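Macrolide 2'-phosphotransferase MphH (Brachybacterium faecium, PDB 5UXD) binds azithromycin and probably transfers a phosphate group from a nucleotide to the 2'-hydroxyl of macrolide antibiotics. Local coordinates at residues 49-54 with 91-96. Numbering follows the deposited sequence. Where two conformers were deposited one is given.
Sequences VLRLPR and IAYPLL
Val49 lies against one face of the Tyr93 ring, its CB 4.0 Å from the ring centroid in a CH-pi contact. With CG1 anti to the backbone N (chi1 -178°), that methyl reaches the phenol end, 3.6 Å from Tyr93 OH, while CG2 turns to Leu95 CD1. A beta-branched valine suits this place because it spreads two methyls along the ring without needing length. Arg51 comes to the ring edge instead: its CD sits 3.6 Å from Tyr93 CE1. The long aliphatic stem of arginine can pack there while a bend at chi3 (71°) carries the guanidinium onward to a cation-pi contact with Phe35 and a weak, long ion pair with Glu65; the flat tyrosine ring offers a face to one neighbour and an edge to the other.

Beneath this side, two antiparallel hydrogen-bonded pairs join the strands with four backbone bonds; Arg51 N to Ile91 O is the shortest at 2.7 Å. The other face is looser: Leu50 CG, in one of two conformers, stays 4.5 Å from the small Ala92 CB. So is the end at Leu95, an exposed residue touching Val49 by a single methyl.

Arg51, Tyr93 and Leu96 bind GDP in another structure of this protein; the pairing sits in the N-lobe sheet, and strand 91-94 runs on toward Leu96, at the hinge of the kinase-like fold of aminoglycoside phosphotransferases.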
# COMPACT_ATOMS: atom_id res chain seq x y z
N VAL A 49 -11.18 10.69 11.52
CA VAL A 49 -9.75 10.83 11.26
C VAL A 49 -9.54 12.13 10.50
O VAL A 49 -10.27 12.44 9.55
CB VAL A 49 -9.21 9.64 10.45
CG1 VAL A 49 -7.70 9.78 10.21
CG2 VAL A 49 -9.53 8.33 11.16
N LEU A 50 -8.53 12.90 10.91
CA LEU A 50 -8.17 14.14 10.25
C LEU A 50 -6.75 14.01 9.71
O LEU A 50 -5.85 13.57 10.43
CB LEU A 50 -8.29 15.33 11.21
CG LEU A 50 -9.72 15.73 11.58
CD1 LEU A 50 -10.29 14.81 12.66
CD2 LEU A 50 -9.78 17.19 12.01
N ARG A 51 -6.56 14.38 8.44
CA ARG A 51 -5.24 14.39 7.82
C ARG A 51 -4.90 15.83 7.47
O ARG A 51 -5.64 16.47 6.72
CB ARG A 51 -5.18 13.50 6.58
CG ARG A 51 -5.59 12.06 6.82
CD ARG A 51 -5.63 11.29 5.50
NE ARG A 51 -4.30 11.04 4.97
CZ ARG A 51 -4.02 10.93 3.67
NH1 ARG A 51 -4.98 11.06 2.76
NH2 ARG A 51 -2.77 10.69 3.27
N LEU A 52 -3.79 16.33 8.01
CA LEU A 52 -3.40 17.72 7.79
C LEU A 52 -2.18 17.78 6.88
O LEU A 52 -1.08 17.40 7.31
CB LEU A 52 -3.12 18.42 9.11
CG LEU A 52 -4.35 18.86 9.92
CD1 LEU A 52 -5.07 17.67 10.55
CD2 LEU A 52 -3.92 19.84 10.97
N PRO A 53 -2.31 18.26 5.64
CA PRO A 53 -1.16 18.27 4.72
C PRO A 53 -0.06 19.21 5.22
O PRO A 53 -0.31 20.38 5.51
CB PRO A 53 -1.76 18.76 3.39
CG PRO A 53 -3.25 18.48 3.52
CD PRO A 53 -3.55 18.70 4.99
N ARG A 54 1.16 18.67 5.34
CA ARG A 54 2.27 19.44 5.89
C ARG A 54 2.81 20.48 4.91
O ARG A 54 3.32 21.52 5.35
CB ARG A 54 3.41 18.51 6.30
CG ARG A 54 3.09 17.62 7.49
CD ARG A 54 4.37 16.93 7.99
NE ARG A 54 4.11 15.95 9.05
CZ ARG A 54 3.99 16.27 10.34
NH1 ARG A 54 4.10 17.53 10.73
NH2 ARG A 54 3.75 15.32 11.24
N ILE A 91 -8.17 17.05 5.22
CA ILE A 91 -8.85 15.88 4.69
C ILE A 91 -9.43 15.12 5.89
O ILE A 91 -8.70 14.84 6.85
CB ILE A 91 -7.89 15.00 3.87
CG1 ILE A 91 -7.42 15.75 2.62
CG2 ILE A 91 -8.51 13.61 3.55
CD1 ILE A 91 -6.13 15.19 1.96
N ALA A 92 -10.72 14.81 5.85
CA ALA A 92 -11.35 14.19 7.01
C ALA A 92 -12.30 13.08 6.59
O ALA A 92 -13.04 13.23 5.61
CB ALA A 92 -12.12 15.21 7.86
N TYR A 93 -12.31 11.98 7.34
CA TYR A 93 -13.22 10.89 7.00
C TYR A 93 -13.56 10.10 8.26
O TYR A 93 -12.79 10.09 9.22
CB TYR A 93 -12.61 9.97 5.94
CG TYR A 93 -11.23 9.46 6.26
CD1 TYR A 93 -10.09 10.17 5.89
CD2 TYR A 93 -11.06 8.25 6.92
CE1 TYR A 93 -8.83 9.70 6.18
CE2 TYR A 93 -9.80 7.77 7.21
CZ TYR A 93 -8.69 8.50 6.84
OH TYR A 93 -7.43 8.03 7.12
N PRO A 94 -14.72 9.43 8.27
CA PRO A 94 -15.06 8.59 9.42
C PRO A 94 -14.04 7.48 9.63
O PRO A 94 -13.53 6.88 8.68
CB PRO A 94 -16.44 8.02 9.05
CG PRO A 94 -17.02 9.02 8.09
CD PRO A 94 -15.83 9.56 7.32
N LEU A 95 -13.75 7.20 10.91
CA LEU A 95 -12.88 6.09 11.27
C LEU A 95 -13.49 4.78 10.78
O LEU A 95 -14.68 4.51 10.97
CB LEU A 95 -12.68 6.05 12.79
CG LEU A 95 -11.76 4.95 13.32
CD1 LEU A 95 -10.31 5.27 13.00
CD2 LEU A 95 -11.94 4.76 14.83
N LEU A 96 -12.69 3.99 10.13
CA LEU A 96 -13.15 2.69 9.68
C LEU A 96 -13.13 1.68 10.82
O LEU A 96 -12.26 1.73 11.69
CB LEU A 96 -12.27 2.21 8.53
CG LEU A 96 -12.48 3.09 7.30
CD1 LEU A 96 -11.69 2.59 6.12
CD2 LEU A 96 -13.97 3.12 6.97